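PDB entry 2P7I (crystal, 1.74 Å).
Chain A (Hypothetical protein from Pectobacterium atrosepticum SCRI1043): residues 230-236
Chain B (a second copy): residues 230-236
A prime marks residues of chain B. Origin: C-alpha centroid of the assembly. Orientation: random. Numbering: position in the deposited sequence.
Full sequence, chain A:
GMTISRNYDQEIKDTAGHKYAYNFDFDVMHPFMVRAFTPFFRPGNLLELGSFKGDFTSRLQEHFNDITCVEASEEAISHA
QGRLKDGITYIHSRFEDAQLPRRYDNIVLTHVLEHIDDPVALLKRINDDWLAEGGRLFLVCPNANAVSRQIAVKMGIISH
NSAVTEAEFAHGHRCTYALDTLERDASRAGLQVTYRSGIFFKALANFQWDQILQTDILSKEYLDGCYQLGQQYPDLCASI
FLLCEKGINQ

Chain A, residues 230-236: GQQYPDL
Chain B 230-236: GQQYPDL

No hydrogen bond passes directly between these two copies of one loop; two waters make the polar links instead. Water 1 donates to Gln232 O (2.8 Å) and accepts from Asp235′ N (3.1 Å); water 2 repeats the bridge, donating to Gln232′ O (2.7 Å) and accepting from Asp235 N (3.1 Å). Each spans a gap too wide for a direct bond, since Gln232 O and Asp235′ N lie 4.3 Å apart.

The general principle is that a near-twofold pairing repeats each contact between unlike residues, while a residue that meets its own copy, as Pro234 does, gives a single contact. The register is antiparallel about Tyr233, whose CA lies 6.1 Å from Tyr233′ CA, while Gln232 CA to Pro234′ CA and Pro234 CA to Gln232′ CA are both 5.5 Å. Each chain folds through a type I turn from Gly230 to Tyr233, closed by Tyr233 N to Gly230 O (3.0 Å, weak in chain A). Tyr233 leaves the turn with phi/psi -132/66, well short of a fully extended strand, and a 3-10 segment follows over 234-236, with Leu236 N bonded to Tyr233 O at 2.9 Å.

Pro234, C-gamma exo, points toward its partner: CD meets Pro234′ CD at 3.7 Å, an apolar contact, and Gln232′ O at 3.4 Å. Tyr233 (chi1 m, chi2 -84°) starts away, yet its OH comes within 4.2 Å of Asp235′ OD2. Asp235 is t; Gln231, Gln232 and Leu236 are m, t.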

# COMPACT_ATOMS: atom_id res chain seq x y z
N GLY A 230 7.64 -0.68 -8.79
CA GLY A 230 7.09 0.67 -8.69
C GLY A 230 5.70 0.84 -9.27
O GLY A 230 4.85 1.56 -8.73
N GLN A 231 5.44 0.17 -10.40
CA GLN A 231 4.18 0.25 -11.08
C GLN A 231 3.07 -0.32 -10.22
O GLN A 231 1.89 0.06 -10.39
CB GLN A 231 4.26 -0.54 -12.39
CG GLN A 231 5.13 0.19 -13.41
CD GLN A 231 4.99 -0.35 -14.81
OE1 GLN A 231 4.57 -1.48 -15.02
NE2 GLN A 231 5.37 0.47 -15.78
N GLN A 232 3.44 -1.21 -9.32
CA GLN A 232 2.43 -1.86 -8.44
C GLN A 232 2.16 -1.03 -7.19
O GLN A 232 1.16 -1.27 -6.48
CB GLN A 232 2.92 -3.27 -8.06
CG GLN A 232 3.14 -4.12 -9.29
CD GLN A 232 3.47 -5.57 -9.01
OE1 GLN A 232 3.49 -6.05 -7.84
NE2 GLN A 232 3.71 -6.30 -10.09
N TYR A 233 3.08 -0.08 -6.93
CA TYR A 233 2.91 0.90 -5.83
C TYR A 233 3.16 2.34 -6.24
O TYR A 233 4.11 2.97 -5.77
CB TYR A 233 3.82 0.54 -4.62
CG TYR A 233 3.53 -0.80 -4.05
CD1 TYR A 233 2.52 -1.01 -3.11
CD2 TYR A 233 4.26 -1.92 -4.49
CE1 TYR A 233 2.24 -2.28 -2.64
CE2 TYR A 233 4.01 -3.19 -4.00
CZ TYR A 233 2.97 -3.37 -3.09
OH TYR A 233 2.77 -4.66 -2.64
N PRO A 234 2.31 2.88 -7.12
CA PRO A 234 2.57 4.21 -7.62
C PRO A 234 2.81 5.24 -6.55
O PRO A 234 3.60 6.13 -6.74
CB PRO A 234 1.26 4.53 -8.38
CG PRO A 234 0.83 3.27 -8.88
CD PRO A 234 1.12 2.29 -7.79
N ASP A 235 2.06 5.17 -5.45
CA ASP A 235 2.17 6.19 -4.38
C ASP A 235 3.51 6.20 -3.70
O ASP A 235 3.89 7.19 -3.08
CB ASP A 235 1.06 5.97 -3.34
CG ASP A 235 0.93 7.14 -2.36
OD1 ASP A 235 0.79 8.32 -2.79
OD2 ASP A 235 0.98 6.87 -1.14
N LEU A 236 4.29 5.13 -3.86
CA LEU A 236 5.59 5.01 -3.20
C LEU A 236 6.79 5.26 -4.11
O LEU A 236 7.94 5.12 -3.71
CB LEU A 236 5.65 3.60 -2.59
CG LEU A 236 4.69 3.21 -1.47
CD1 LEU A 236 5.07 1.89 -0.90
CD2 LEU A 236 4.69 4.32 -0.39
N GLY B 230 -8.10 2.87 -7.81
CA GLY B 230 -7.54 1.57 -8.08
C GLY B 230 -6.25 1.60 -8.83
O GLY B 230 -5.35 0.80 -8.56
N GLN B 231 -6.13 2.50 -9.81
CA GLN B 231 -4.85 2.64 -10.51
C GLN B 231 -3.69 2.96 -9.58
O GLN B 231 -2.55 2.61 -9.89
CB GLN B 231 -4.94 3.70 -11.60
CG GLN B 231 -5.88 3.26 -12.72
CD GLN B 231 -6.00 4.27 -13.83
OE1 GLN B 231 -5.56 5.40 -13.69
NE2 GLN B 231 -6.67 3.87 -14.93
N GLN B 232 -3.97 3.62 -8.45
CA GLN B 232 -2.92 3.97 -7.51
C GLN B 232 -2.59 2.81 -6.54
O GLN B 232 -1.57 2.88 -5.86
CB GLN B 232 -3.35 5.23 -6.72
CG GLN B 232 -3.67 6.39 -7.66
CD GLN B 232 -3.97 7.73 -7.00
OE1 GLN B 232 -3.96 7.91 -5.76
NE2 GLN B 232 -4.19 8.71 -7.85
N TYR B 233 -3.44 1.78 -6.50
CA TYR B 233 -3.20 0.62 -5.61
C TYR B 233 -3.52 -0.66 -6.41
O TYR B 233 -4.48 -1.36 -6.10
CB TYR B 233 -4.07 0.72 -4.33
CG TYR B 233 -3.72 1.88 -3.45
CD1 TYR B 233 -2.60 1.86 -2.60
CD2 TYR B 233 -4.46 3.05 -3.53
CE1 TYR B 233 -2.28 2.95 -1.84
CE2 TYR B 233 -4.16 4.12 -2.77
CZ TYR B 233 -3.08 4.09 -1.92
OH TYR B 233 -2.77 5.21 -1.20
N PRO B 234 -2.74 -0.93 -7.47
CA PRO B 234 -3.02 -2.10 -8.28
C PRO B 234 -3.22 -3.38 -7.49
O PRO B 234 -4.03 -4.20 -7.88
CB PRO B 234 -1.78 -2.17 -9.17
CG PRO B 234 -1.42 -0.75 -9.38
CD PRO B 234 -1.60 -0.19 -8.00
N ASP B 235 -2.46 -3.58 -6.42
CA ASP B 235 -2.45 -4.84 -5.69
C ASP B 235 -3.77 -5.08 -4.96
O ASP B 235 -4.04 -6.20 -4.57
CB ASP B 235 -1.29 -4.90 -4.70
CG ASP B 235 -1.13 -6.27 -4.06
OD1 ASP B 235 -1.00 -7.28 -4.78
OD2 ASP B 235 -1.09 -6.33 -2.83
N LEU B 236 -4.55 -4.02 -4.74
CA LEU B 236 -5.82 -4.09 -4.02
C LEU B 236 -7.08 -4.07 -4.90
O LEU B 236 -8.18 -4.00 -4.38
CB LEU B 236 -5.90 -2.90 -3.07
CG LEU B 236 -4.82 -2.85 -2.00
CD1 LEU B 236 -5.00 -1.59 -1.08
CD2 LEU B 236 -4.77 -4.16 -1.19
O HOH W 1 -0.96 -1.48 -4.72
O HOH W 2 0.63 2.76 -4.24